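Local coordinates for protein putative 6-phosphogluconolactonase (Neisseria gonorrhoeae, PDB 3LHI) that probably hydrolyses 6-phosphogluconolactone to 6-phosphogluconate, the second step of the oxidative pentose phosphate pathway, at residues A48-L53 / G83-Y88; Q55-W60 / K91-A96; W99-E104 / V118-K123; L131-G136 / G187-A192; F145-Q150 / P168-H173. All blocks are in the same frame, centred on the assembly; numbering follows the deposited sequence. Where two conformers were deposited one is given.

Interaction 1 (A48-L53 / G83-Y88); sequences AFFNAL and GLVREY. With EDO (1,2-ethanediol), chain C.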
# COMPACT_ATOMS: atom_id res chain seq x y z
N ALA A 48 -10.28 -3.30 -9.27
CA ALA A 48 -10.47 -2.95 -10.69
C ALA A 48 -9.18 -2.32 -11.24
O ALA A 48 -8.78 -2.56 -12.39
CB ALA A 48 -11.66 -2.02 -10.84
N PHE A 49 -8.51 -1.51 -10.41
CA PHE A 49 -7.21 -0.92 -10.74
C PHE A 49 -6.18 -2.02 -10.99
O PHE A 49 -5.46 -1.96 -11.97
CB PHE A 49 -6.81 0.03 -9.62
CG PHE A 49 -5.32 0.19 -9.45
CD1 PHE A 49 -4.51 0.76 -10.41
CD2 PHE A 49 -4.71 -0.23 -8.28
CE1 PHE A 49 -3.15 0.86 -10.21
CE2 PHE A 49 -3.37 -0.10 -8.07
CZ PHE A 49 -2.59 0.44 -9.03
N PHE A 50 -6.10 -3.01 -10.11
CA PHE A 50 -5.18 -4.10 -10.30
C PHE A 50 -5.44 -4.77 -11.66
O PHE A 50 -4.49 -5.14 -12.37
CB PHE A 50 -5.34 -5.17 -9.23
CG PHE A 50 -4.86 -4.80 -7.84
CD1 PHE A 50 -4.10 -3.71 -7.58
CD2 PHE A 50 -5.20 -5.63 -6.79
CE1 PHE A 50 -3.68 -3.43 -6.26
CE2 PHE A 50 -4.80 -5.36 -5.49
CZ PHE A 50 -4.02 -4.26 -5.25
N ASN A 51 -6.70 -5.05 -11.96
CA ASN A 51 -7.01 -5.73 -13.20
C ASN A 51 -6.54 -4.90 -14.41
O ASN A 51 -5.92 -5.45 -15.34
CB ASN A 51 -8.51 -6.06 -13.26
CG ASN A 51 -8.88 -6.80 -14.51
OD1 ASN A 51 -8.42 -7.92 -14.72
ND2 ASN A 51 -9.63 -6.13 -15.37
N ALA A 52 -6.85 -3.62 -14.42
CA ALA A 52 -6.43 -2.75 -15.50
C ALA A 52 -4.88 -2.71 -15.59
O ALA A 52 -4.29 -2.74 -16.67
CB ALA A 52 -7.01 -1.35 -15.35
N LEU A 53 -4.21 -2.55 -14.45
CA LEU A 53 -2.75 -2.45 -14.44
C LEU A 53 -2.14 -3.73 -14.96
O LEU A 53 -1.11 -3.68 -15.68
CB LEU A 53 -2.25 -2.13 -13.04
CG LEU A 53 -0.75 -2.02 -12.85
CD1 LEU A 53 -0.20 -0.85 -13.69
CD2 LEU A 53 -0.43 -1.82 -11.38
N GLY A 83 -2.78 -13.24 -0.98
CA GLY A 83 -3.75 -13.98 -1.79
C GLY A 83 -4.57 -13.08 -2.71
O GLY A 83 -4.84 -13.42 -3.85
N LEU A 84 -4.96 -11.93 -2.18
CA LEU A 84 -5.69 -10.91 -2.94
C LEU A 84 -4.93 -10.57 -4.19
O LEU A 84 -5.48 -10.70 -5.29
CB LEU A 84 -5.90 -9.63 -2.11
CG LEU A 84 -6.55 -8.48 -2.86
CD1 LEU A 84 -8.07 -8.71 -2.88
CD2 LEU A 84 -6.09 -7.13 -2.18
N VAL A 85 -3.67 -10.11 -4.01
CA VAL A 85 -2.84 -9.66 -5.08
C VAL A 85 -2.56 -10.78 -6.10
O VAL A 85 -2.55 -10.54 -7.32
CB VAL A 85 -1.56 -9.01 -4.53
CG1 VAL A 85 -0.54 -8.72 -5.62
CG2 VAL A 85 -1.93 -7.72 -3.78
N ARG A 86 -2.38 -12.00 -5.63
CA ARG A 86 -2.21 -13.12 -6.53
C ARG A 86 -3.47 -13.33 -7.38
O ARG A 86 -3.35 -13.62 -8.56
CB ARG A 86 -1.83 -14.36 -5.77
CG ARG A 86 -0.35 -14.32 -5.38
CD ARG A 86 0.01 -15.43 -4.39
NE ARG A 86 1.45 -15.46 -4.18
CZ ARG A 86 2.05 -16.16 -3.23
NH1 ARG A 86 1.35 -16.82 -2.36
NH2 ARG A 86 3.39 -16.19 -3.18
N GLU A 87 -4.64 -13.16 -6.79
CA GLU A 87 -5.90 -13.40 -7.51
C GLU A 87 -6.10 -12.32 -8.57
O GLU A 87 -6.53 -12.63 -9.68
CB GLU A 87 -7.08 -13.44 -6.56
CG GLU A 87 -8.44 -13.63 -7.25
CD GLU A 87 -9.59 -14.00 -6.36
OE1 GLU A 87 -9.48 -13.93 -5.12
OE2 GLU A 87 -10.63 -14.38 -6.93
N TYR A 88 -5.85 -11.05 -8.24
CA TYR A 88 -6.31 -9.97 -9.08
C TYR A 88 -5.27 -9.19 -9.82
O TYR A 88 -5.60 -8.51 -10.77
CB TYR A 88 -7.20 -9.04 -8.26
CG TYR A 88 -8.48 -9.64 -7.69
CD1 TYR A 88 -9.58 -9.89 -8.49
CD2 TYR A 88 -8.60 -9.88 -6.32
CE1 TYR A 88 -10.74 -10.35 -7.96
CE2 TYR A 88 -9.78 -10.34 -5.80
CZ TYR A 88 -10.85 -10.53 -6.63
OH TYR A 88 -12.05 -10.95 -6.03
C1 EDO C . -8.44 -14.36 -0.84
O1 EDO C . -9.82 -14.03 -0.48
C2 EDO C . -8.08 -14.12 -2.32
O2 EDO C . -8.52 -12.84 -2.84
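The ring of F50 reaches from helix 47-54 to the flank of helix 81-88, where L84, V85 and Y88 receive it. Its CE2 carbon does most of the touching: in the conformer given, L84 CD2 lies at the ring edge, in plane, 4.0 Å from F50 CE2, and V85 CG2 approaches the same carbon obliquely at 4.1 Å. Nearer the backbone, F50 CB rests 3.7 Å from Y88 O, and Y88 CB sits at the ring edge by CD2. F50 points from its backbone toward the partner helix, and chi1 of -71° keeps CG anti to the carbonyl carbon; both aliphatic side chains cross it at about a right angle. The two helices belong to the α/β fold of the glucosamine-6-phosphate isomerase family; the axes of segments 48-53 and 83-88 approach to 9.9 Å at 47°, and V40 of strand 36-40 touches both F50 and V85. The carbonyl of Y88 is taken by K91 NZ, which also bonds N51 OD1 and so links the two helices through one ammonium group. The Y88 ring carries E87 CG over the centre of one face, and its hydroxyl is hydrogen-bonded to R44. E87 OE1 accepts a 2.7 Å hydrogen bond from O2 of a 1,2-ethanediol, probably from the crystallisation liquor.

Interaction 2 (Q55-W60 / K91-A96); sequences QKDLDW and KNKAAA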
# COMPACT_ATOMS: atom_id res chain seq x y z
N GLN A 55 -2.88 -5.59 -17.28
CA GLN A 55 -2.91 -5.64 -18.75
C GLN A 55 -1.90 -4.73 -19.40
O GLN A 55 -1.71 -4.81 -20.62
CB GLN A 55 -4.32 -5.29 -19.25
CG GLN A 55 -5.38 -6.31 -18.83
CD GLN A 55 -6.77 -5.95 -19.31
OE1 GLN A 55 -6.94 -5.03 -20.09
NE2 GLN A 55 -7.75 -6.69 -18.86
N LYS A 56 -1.27 -3.85 -18.65
CA LYS A 56 -0.31 -2.90 -19.21
C LYS A 56 0.94 -3.65 -19.72
O LYS A 56 1.47 -4.59 -19.04
CB LYS A 56 0.07 -1.86 -18.16
CG LYS A 56 -1.03 -0.94 -17.76
CD LYS A 56 -1.34 0.03 -18.89
CE LYS A 56 -2.31 1.09 -18.49
NZ LYS A 56 -2.44 2.17 -19.56
N ASP A 57 1.39 -3.25 -20.92
CA ASP A 57 2.55 -3.90 -21.56
C ASP A 57 3.84 -3.28 -21.13
O ASP A 57 4.60 -2.78 -21.92
CB ASP A 57 2.40 -3.95 -23.08
CG ASP A 57 3.28 -5.06 -23.76
OD1 ASP A 57 3.71 -6.12 -23.15
OD2 ASP A 57 3.46 -4.90 -24.98
N LEU A 58 4.12 -3.36 -19.84
CA LEU A 58 5.35 -2.93 -19.20
C LEU A 58 6.33 -4.09 -19.17
O LEU A 58 5.99 -5.26 -19.26
CB LEU A 58 5.06 -2.53 -17.70
CG LEU A 58 4.22 -1.29 -17.48
CD1 LEU A 58 3.94 -1.05 -16.04
CD2 LEU A 58 4.89 -0.04 -18.11
N ASP A 59 7.59 -3.76 -18.90
CA ASP A 59 8.63 -4.78 -18.72
C ASP A 59 8.56 -5.38 -17.32
O ASP A 59 9.43 -5.19 -16.43
CB ASP A 59 10.01 -4.14 -18.95
CG ASP A 59 11.14 -5.13 -19.02
OD1 ASP A 59 10.92 -6.34 -19.21
OD2 ASP A 59 12.31 -4.65 -18.87
N TRP A 60 7.49 -6.12 -17.08
CA TRP A 60 7.18 -6.59 -15.73
C TRP A 60 8.20 -7.50 -15.10
O TRP A 60 8.32 -7.55 -13.89
CB TRP A 60 5.80 -7.27 -15.74
CG TRP A 60 4.64 -6.34 -15.87
CD1 TRP A 60 3.82 -6.21 -16.96
CD2 TRP A 60 4.11 -5.47 -14.86
NE1 TRP A 60 2.81 -5.31 -16.69
CE2 TRP A 60 2.94 -4.87 -15.40
CE3 TRP A 60 4.45 -5.21 -13.53
CZ2 TRP A 60 2.18 -3.97 -14.69
CZ3 TRP A 60 3.67 -4.28 -12.82
CH2 TRP A 60 2.55 -3.70 -13.40
N LYS A 91 -1.35 -11.57 -12.81
CA LYS A 91 -2.05 -12.25 -13.91
C LYS A 91 -1.83 -11.38 -15.12
O LYS A 91 -1.38 -10.25 -15.05
CB LYS A 91 -3.53 -12.43 -13.61
CG LYS A 91 -4.25 -11.14 -13.55
CD LYS A 91 -5.72 -11.32 -13.19
CE LYS A 91 -6.45 -9.97 -13.46
NZ LYS A 91 -7.65 -9.72 -12.63
N ASN A 92 -2.23 -11.90 -16.31
CA ASN A 92 -2.03 -11.15 -17.55
C ASN A 92 -0.52 -10.80 -17.66
O ASN A 92 0.30 -11.62 -17.29
CB ASN A 92 -2.95 -9.94 -17.65
CG ASN A 92 -4.42 -10.32 -17.66
OD1 ASN A 92 -4.83 -11.27 -18.34
ND2 ASN A 92 -5.22 -9.58 -16.89
N LYS A 93 -0.18 -9.62 -18.17
CA LYS A 93 1.21 -9.29 -18.39
C LYS A 93 1.97 -9.20 -17.03
O LYS A 93 3.14 -9.53 -16.96
CB LYS A 93 1.32 -7.97 -19.14
CG LYS A 93 0.60 -7.92 -20.51
CD LYS A 93 1.21 -8.75 -21.47
CE LYS A 93 0.72 -8.35 -22.94
NZ LYS A 93 1.23 -9.31 -23.92
N ALA A 94 1.29 -8.77 -15.96
CA ALA A 94 1.92 -8.58 -14.68
C ALA A 94 2.24 -9.91 -13.98
O ALA A 94 2.92 -9.90 -12.95
CB ALA A 94 1.05 -7.69 -13.78
N ALA A 95 1.77 -11.06 -14.48
CA ALA A 95 2.15 -12.34 -13.89
C ALA A 95 3.69 -12.54 -13.91
O ALA A 95 4.18 -13.27 -13.05
CB ALA A 95 1.50 -13.50 -14.64
N ALA A 96 4.38 -11.83 -14.80
CA ALA A 96 5.85 -11.93 -14.91
C ALA A 96 6.57 -11.13 -13.84
O ALA A 96 7.79 -11.18 -13.73
CB ALA A 96 6.29 -11.45 -16.27
O HOH W 1 4.07 -8.54 -24.00
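The indole of W60 has A94 on one face and L58 CB on the other, the latter offset toward the rim. A94 CA makes a CH-pi contact 3.6 Å from the centroid of the W60 five-membered ring, only 6° off its normal, while A94 CB lies 3.8 Å from W60 CE2. At the edge, in plane, W60 NE1 donates to K56 O over 2.8 Å, which fixes the ring's rotation. K93 CB comes within 3.4 Å of the same K56 carbonyl oxygen. Bent at chi2 (-68°), the K93 chain then runs toward D57, but NZ stops 4.1 Å from D57 OD1; a water donating to D57 OD1 and accepting from K93 NZ links the two exposed charged groups. D57 is the centre of an inverse gamma turn. The contact joins the loop between helix 47-54 and strand 63-71 to the 3-10 segment 93-96 ahead of strand 98-99. S54, at the end of helix 47-54, bonds N92 and A94, and K56 forms a salt bridge with D20 of helix 11-33.

Interaction 3 (W99-E104 / V118-K123); sequences WIPMVE and VDYALK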
# COMPACT_ATOMS: atom_id res chain seq x y z
N TRP A 99 7.61 -11.20 -7.18
CA TRP A 99 6.94 -11.03 -5.89
C TRP A 99 7.91 -10.88 -4.78
O TRP A 99 8.82 -11.71 -4.65
CB TRP A 99 5.98 -12.20 -5.61
CG TRP A 99 5.27 -12.08 -4.33
CD1 TRP A 99 5.39 -12.92 -3.26
CD2 TRP A 99 4.29 -11.14 -3.97
NE1 TRP A 99 4.60 -12.53 -2.25
CE2 TRP A 99 3.89 -11.43 -2.64
CE3 TRP A 99 3.75 -10.02 -4.60
CZ2 TRP A 99 2.96 -10.70 -1.97
CZ3 TRP A 99 2.83 -9.26 -3.88
CH2 TRP A 99 2.44 -9.63 -2.59
N ILE A 100 7.77 -9.81 -4.01
CA ILE A 100 8.61 -9.58 -2.83
C ILE A 100 7.71 -9.84 -1.59
O ILE A 100 6.76 -9.12 -1.33
CB ILE A 100 9.17 -8.13 -2.80
CG1 ILE A 100 9.97 -7.80 -4.08
CG2 ILE A 100 10.00 -7.93 -1.51
CD1 ILE A 100 10.21 -6.31 -4.27
N PRO A 101 7.96 -10.95 -0.88
CA PRO A 101 7.01 -11.41 0.13
C PRO A 101 7.03 -10.63 1.41
O PRO A 101 8.09 -10.09 1.82
CB PRO A 101 7.43 -12.84 0.38
CG PRO A 101 8.92 -12.78 0.19
CD PRO A 101 9.10 -11.90 -1.04
N MSE A 102 5.88 -10.63 2.07
CA MSE A 102 5.69 -10.07 3.39
C MSE A 102 5.47 -11.17 4.47
O MSE A 102 5.88 -11.02 5.61
CB MSE A 102 4.50 -9.11 3.36
CG MSE A 102 4.72 -7.80 2.60
SE MSE A 102 5.75 -6.52 3.67
CE MSE A 102 4.23 -5.45 4.39
N VAL A 103 4.78 -12.24 4.08
CA VAL A 103 4.54 -13.47 4.86
C VAL A 103 5.01 -14.62 4.00
O VAL A 103 4.74 -14.69 2.78
CB VAL A 103 3.01 -13.62 5.22
CG1 VAL A 103 2.72 -14.97 5.87
CG2 VAL A 103 2.61 -12.53 6.19
N GLU A 104 5.72 -15.58 4.63
CA GLU A 104 6.26 -16.73 3.93
C GLU A 104 5.17 -17.72 3.55
O GLU A 104 4.37 -18.09 4.41
CB GLU A 104 7.31 -17.39 4.85
CG GLU A 104 8.18 -18.41 4.15
CD GLU A 104 9.34 -18.91 5.00
OE1 GLU A 104 9.43 -18.52 6.18
OE2 GLU A 104 10.14 -19.67 4.42
N VAL A 118 8.16 -10.14 10.91
CA VAL A 118 8.75 -8.85 10.55
C VAL A 118 10.20 -9.02 10.13
O VAL A 118 10.66 -8.43 9.16
CB VAL A 118 8.61 -7.79 11.63
CG1 VAL A 118 9.38 -6.52 11.22
CG2 VAL A 118 7.14 -7.47 11.83
N ASP A 119 10.93 -9.85 10.85
CA ASP A 119 12.32 -10.08 10.50
C ASP A 119 12.48 -10.67 9.10
O ASP A 119 13.34 -10.22 8.33
CB ASP A 119 13.02 -10.86 11.60
CG ASP A 119 13.35 -9.96 12.83
OD1 ASP A 119 13.19 -8.66 12.81
OD2 ASP A 119 13.76 -10.56 13.81
N TYR A 120 11.63 -11.64 8.75
CA TYR A 120 11.62 -12.26 7.42
C TYR A 120 11.29 -11.18 6.38
O TYR A 120 12.00 -11.07 5.38
CB TYR A 120 10.59 -13.41 7.36
CG TYR A 120 10.27 -13.97 6.00
CD1 TYR A 120 9.23 -13.43 5.23
CD2 TYR A 120 10.98 -15.03 5.48
CE1 TYR A 120 8.92 -13.93 3.98
CE2 TYR A 120 10.69 -15.53 4.24
CZ TYR A 120 9.65 -14.96 3.47
OH TYR A 120 9.33 -15.46 2.23
N ALA A 121 10.25 -10.41 6.63
CA ALA A 121 9.84 -9.37 5.67
C ALA A 121 10.95 -8.31 5.45
O ALA A 121 11.22 -7.90 4.31
CB ALA A 121 8.54 -8.74 6.09
N LEU A 122 11.63 -7.94 6.54
CA LEU A 122 12.72 -6.95 6.46
C LEU A 122 13.87 -7.44 5.61
O LEU A 122 14.53 -6.65 4.95
CB LEU A 122 13.20 -6.54 7.86
CG LEU A 122 12.31 -5.57 8.67
CD1 LEU A 122 12.73 -5.56 10.16
CD2 LEU A 122 12.23 -4.17 8.05
N LYS A 123 14.14 -8.75 5.64
CA LYS A 123 15.17 -9.35 4.82
C LYS A 123 14.89 -9.29 3.32
O LYS A 123 15.83 -9.35 2.53
CB LYS A 123 15.47 -10.79 5.23
CG LYS A 123 16.21 -10.87 6.55
CD LYS A 123 16.36 -12.35 6.95
CE LYS A 123 17.17 -12.52 8.26
NZ LYS A 123 16.92 -11.53 9.38
O HOH W 2 9.17 -7.67 2.43
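Helix 114-124 packs here against the loop that leaves strand 98-99, with Y120 and A121 facing P101, M102 and E104. Chi1 of 169° sets Y120 CG anti to the backbone N. E104 CB sits over one face of the ring, offset toward the rim, in a CH-pi contact 3.9 Å from the ring centroid. From there the extended E104 chain crosses the tyrosine at about a right angle and lays its carboxylate nearly parallel to the ring on that same face, out by the CE2 edge, with E104 CD 3.7 Å from Y120 CE2 and the two planes only 12° apart. P101 CG meets the phenol end, 3.4 Å from Y120 OH. One helix position on, A121 CB presses against M102 O at 3.5 Å and, in the conformer given, meets the selenium of M102, a selenomethionine, at 4.3 Å. L163 and I176, from strands 163-166 and 175-178, touch both M102 and A121 and extend this apolar layer. A water donates to P101 O (2.7 Å) and A121 O (2.8 Å), bridging loop and helix. M102 O is buried without a polar partner, gaining only the methyl of A121 from the contact. No direct hydrogen bond crosses it, so apolar and CH-pi packing and this single water carry it.

Interaction 4 (L131-G136 / G187-A192); sequences LILGMG and GHVFLA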
# COMPACT_ATOMS: atom_id res chain seq x y z
N LEU A 131 4.03 3.61 -4.76
CA LEU A 131 3.20 3.07 -3.68
C LEU A 131 1.76 3.49 -3.93
O LEU A 131 1.50 4.66 -4.21
CB LEU A 131 3.69 3.64 -2.34
CG LEU A 131 2.77 3.49 -1.13
CD1 LEU A 131 2.55 2.00 -0.73
CD2 LEU A 131 3.38 4.27 0.06
N ILE A 132 0.82 2.55 -3.84
CA ILE A 132 -0.60 2.91 -3.81
C ILE A 132 -1.15 2.54 -2.42
O ILE A 132 -1.11 1.39 -1.98
CB ILE A 132 -1.48 2.28 -4.92
CG1 ILE A 132 -0.91 2.55 -6.32
CG2 ILE A 132 -2.93 2.82 -4.81
CD1 ILE A 132 0.17 1.62 -6.73
N LEU A 133 -1.61 3.60 -1.76
CA LEU A 133 -2.27 3.55 -0.47
C LEU A 133 -3.78 3.50 -0.61
O LEU A 133 -4.33 3.88 -1.66
CB LEU A 133 -1.89 4.80 0.33
CG LEU A 133 -0.43 4.90 0.80
CD1 LEU A 133 -0.18 6.23 1.46
CD2 LEU A 133 -0.11 3.73 1.72
N GLY A 134 -4.44 3.01 0.42
CA GLY A 134 -5.83 3.20 0.62
C GLY A 134 -6.05 3.90 1.95
O GLY A 134 -5.10 4.29 2.62
N MSE A 135 -7.30 4.12 2.33
CA MSE A 135 -7.63 4.76 3.59
C MSE A 135 -8.88 4.13 4.17
O MSE A 135 -9.88 3.99 3.44
CB MSE A 135 -7.81 6.24 3.38
CG MSE A 135 -8.05 7.04 4.69
SE MSE A 135 -8.77 8.79 4.32
CE MSE A 135 -10.53 8.15 3.85
N GLY A 136 -8.88 3.80 5.45
CA GLY A 136 -10.09 3.33 6.10
C GLY A 136 -11.00 4.47 6.52
O GLY A 136 -10.66 5.66 6.47
N GLY A 187 9.16 7.43 -4.00
CA GLY A 187 9.19 8.49 -4.97
C GLY A 187 7.83 8.95 -5.47
O GLY A 187 7.59 10.13 -5.69
N HIS A 188 6.93 8.02 -5.69
CA HIS A 188 5.61 8.35 -6.22
C HIS A 188 4.57 7.65 -5.33
O HIS A 188 4.53 6.41 -5.33
CB HIS A 188 5.50 7.88 -7.70
CG HIS A 188 6.51 8.52 -8.60
ND1 HIS A 188 6.24 9.69 -9.28
CD2 HIS A 188 7.77 8.16 -8.94
CE1 HIS A 188 7.31 10.04 -9.98
NE2 HIS A 188 8.25 9.14 -9.78
N VAL A 189 3.73 8.43 -4.65
CA VAL A 189 2.71 7.94 -3.76
C VAL A 189 1.35 8.29 -4.32
O VAL A 189 1.05 9.46 -4.59
CB VAL A 189 2.87 8.52 -2.35
CG1 VAL A 189 1.79 7.98 -1.41
CG2 VAL A 189 4.29 8.17 -1.79
N PHE A 190 0.52 7.29 -4.44
CA PHE A 190 -0.87 7.42 -4.87
C PHE A 190 -1.79 7.01 -3.72
O PHE A 190 -1.44 6.15 -2.93
CB PHE A 190 -1.14 6.52 -6.05
CG PHE A 190 -0.42 6.88 -7.29
CD1 PHE A 190 0.90 6.44 -7.52
CD2 PHE A 190 -1.02 7.65 -8.24
CE1 PHE A 190 1.57 6.82 -8.69
CE2 PHE A 190 -0.38 7.99 -9.38
CZ PHE A 190 0.92 7.62 -9.59
N LEU A 191 -2.97 7.61 -3.64
CA LEU A 191 -4.04 7.23 -2.69
C LEU A 191 -5.30 7.02 -3.53
O LEU A 191 -5.70 7.93 -4.29
CB LEU A 191 -4.27 8.35 -1.66
CG LEU A 191 -5.45 8.10 -0.71
CD1 LEU A 191 -5.24 6.87 0.16
CD2 LEU A 191 -5.68 9.33 0.16
N ALA A 192 -5.92 5.87 -3.37
CA ALA A 192 -7.19 5.58 -4.00
C ALA A 192 -8.26 5.39 -2.96
O ALA A 192 -8.10 4.60 -2.03
CB ALA A 192 -7.07 4.30 -4.80
O HOH W 3 -9.16 3.28 0.15
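L133 and V189 meet on one face of a parallel strand pair, L133 CD1 lying 3.9 Å from V189 CG1 as the side chains cross obliquely. Next along this face, L191 CD1 touches L133 CB and lies 3.6 Å from the carbonyl carbon of G134. Chi2 of 63° turns CD1 of L191 toward L133 and G134. On the other face I132 CG1, in the conformer given, packs against F190 CB at 4.0 Å, and L131 O lies at the edge of the F190 ring, in plane. Between the two layers runs the parallel ladder. L131 N donates to H188 O, F190 N to L131 O, L133 N to F190 O (2.8 Å), and A192 N to L133 O, the last and longest at 3.1 Å. Beyond it the direct bonding gives way to a water, which accepts from M135 N at 3.0 Å and donates to A192 O at 2.8 Å. The pair occupies the middle of the sheet of this α/β fold: strand 36-40 flanks 130-133, strand 226-231 flanks 188-194, and helix 11-33 covers the I132 and F190 face through L18, A21 and V22.

Interaction 5 (F145-Q150 / P168-H173); sequences FPKAPQ and PVTAPH. With EDO (1,2-ethanediol), chain B.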
# COMPACT_ATOMS: atom_id res chain seq x y z
N PHE A 145 -2.64 2.02 12.19
CA PHE A 145 -3.92 2.21 12.82
C PHE A 145 -3.80 3.14 14.05
O PHE A 145 -2.84 3.03 14.81
CB PHE A 145 -4.48 0.87 13.30
CG PHE A 145 -5.08 0.02 12.20
CD1 PHE A 145 -6.41 0.15 11.90
CD2 PHE A 145 -4.31 -0.91 11.49
CE1 PHE A 145 -6.98 -0.65 10.89
CE2 PHE A 145 -4.86 -1.67 10.48
CZ PHE A 145 -6.21 -1.54 10.18
N PRO A 146 -4.76 4.06 14.23
CA PRO A 146 -4.59 5.08 15.29
C PRO A 146 -4.55 4.55 16.71
O PRO A 146 -3.93 5.20 17.57
CB PRO A 146 -5.78 5.99 15.06
CG PRO A 146 -6.81 5.10 14.39
CD PRO A 146 -6.02 4.22 13.50
N LYS A 147 -5.15 3.41 17.01
CA LYS A 147 -5.11 2.83 18.36
C LYS A 147 -4.04 1.76 18.53
O LYS A 147 -3.90 1.18 19.59
CB LYS A 147 -6.49 2.25 18.74
CG LYS A 147 -7.58 3.31 18.72
CD LYS A 147 -8.86 2.80 19.30
CE LYS A 147 -9.95 3.91 19.32
NZ LYS A 147 -9.69 5.16 18.46
N ALA A 148 -3.23 1.50 17.49
CA ALA A 148 -2.19 0.51 17.64
C ALA A 148 -1.24 0.88 18.78
O ALA A 148 -0.71 1.99 18.75
CB ALA A 148 -1.38 0.38 16.31
N PRO A 149 -0.89 -0.06 19.65
CA PRO A 149 0.12 0.28 20.68
C PRO A 149 1.49 0.56 20.11
O PRO A 149 2.30 1.21 20.76
CB PRO A 149 0.19 -0.99 21.54
CG PRO A 149 -0.85 -1.87 21.11
CD PRO A 149 -1.53 -1.37 19.88
N GLN A 150 1.74 0.11 18.90
CA GLN A 150 2.99 0.30 18.19
C GLN A 150 3.02 1.59 17.34
O GLN A 150 3.93 1.79 16.56
CB GLN A 150 3.33 -0.93 17.33
CG GLN A 150 3.19 -2.25 18.06
CD GLN A 150 1.81 -2.88 17.92
OE1 GLN A 150 0.82 -2.19 17.60
NE2 GLN A 150 1.73 -4.19 18.15
N PRO A 168 -4.15 -3.74 15.20
CA PRO A 168 -5.07 -2.71 14.83
C PRO A 168 -6.02 -2.24 15.95
O PRO A 168 -6.47 -1.10 15.90
CB PRO A 168 -5.87 -3.35 13.69
CG PRO A 168 -4.93 -4.30 13.08
CD PRO A 168 -4.19 -4.89 14.25
N VAL A 169 -6.37 -3.19 16.82
CA VAL A 169 -7.29 -3.02 17.96
C VAL A 169 -8.72 -3.02 17.48
O VAL A 169 -9.57 -3.74 18.04
CB VAL A 169 -6.96 -1.78 18.83
CG1 VAL A 169 -7.96 -1.71 20.06
CG2 VAL A 169 -5.53 -1.86 19.35
N THR A 170 -9.03 -2.23 16.46
CA THR A 170 -10.37 -2.08 15.93
C THR A 170 -10.69 -2.96 14.71
O THR A 170 -11.76 -2.86 14.16
CB THR A 170 -10.64 -0.62 15.55
OG1 THR A 170 -9.67 -0.24 14.56
CG2 THR A 170 -10.55 0.37 16.76
N ALA A 171 -9.72 -3.74 14.28
CA ALA A 171 -9.83 -4.63 13.10
C ALA A 171 -9.02 -5.87 13.42
O ALA A 171 -8.11 -5.85 14.25
CB ALA A 171 -9.31 -3.90 11.83
N PRO A 172 -9.30 -7.00 12.73
CA PRO A 172 -8.64 -8.24 13.07
C PRO A 172 -7.25 -8.40 12.49
O PRO A 172 -6.94 -7.81 11.46
CB PRO A 172 -9.58 -9.30 12.50
CG PRO A 172 -10.19 -8.65 11.37
CD PRO A 172 -10.43 -7.22 11.79
N HIS A 173 -6.50 -9.29 13.12
CA HIS A 173 -5.23 -9.83 12.72
C HIS A 173 -4.08 -8.86 13.04
O HIS A 173 -4.14 -7.68 12.76
CB HIS A 173 -5.16 -10.19 11.23
CG HIS A 173 -6.28 -11.06 10.76
ND1 HIS A 173 -6.53 -12.30 11.33
CD2 HIS A 173 -7.21 -10.88 9.78
CE1 HIS A 173 -7.57 -12.85 10.69
NE2 HIS A 173 -8.01 -12.00 9.77
C1 EDO B . -13.38 -3.57 18.13
O1 EDO B . -12.85 -4.87 18.44
C2 EDO B . -13.81 -3.63 16.68
O2 EDO B . -13.81 -2.34 16.04
O HOH W 4 -6.92 1.69 15.49
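A type I beta turn, F145 to A148, packs against the P168-A171 segment of the loop between strands 163-166 and 175-178. P168 sits over one face of the F145 ring: its CB stands above the ring centre in a CH-pi contact, 3.6 Å from the centroid and 9° off the normal, and its CG reaches F145 CE2 at 3.7 Å. The F145 ring also stacks with H140, and A171 CB comes to its CE1 obliquely at 4.1 Å. V169 CG2, anti to the carbonyl carbon of its own residue, sits 3.5 Å from K147 O and also meets P149 CD, while the K147 chain crosses T170 at about a right angle, CD against CG2. Within the turn A148 N bonds F145 O, and T170 N bonds P168 O in the opposing loop. T170 O accepts from O2 of a 1,2-ethanediol, probably from the crystallisation liquor. The polar link between the loops is a water that accepts from K147 N and donates to P168 O, each at 2.9 Å.

In the fold
From the N terminus, interaction 1 closes the first loop, bringing helix 81-88 back to helix 47-54 after the chain has run through strand 63-71. Interaction 2 crosses it, since 55-60 falls between the two helices and 91-96 after both; the two contacts touch where L53 meets W60. Interaction 3 follows in series as a short closure from strand 98-99 to helix 114-124, meeting interaction 1 where W99 packs on V85 and R86. Interaction 4 then spans a long excursion, pairing strand 130-133 with 188-194 and touching interaction 1 through I132 and F49. Interaction 5 lies within that excursion, joining two peripheral loops about 34 Å, centre to centre, from interaction 2.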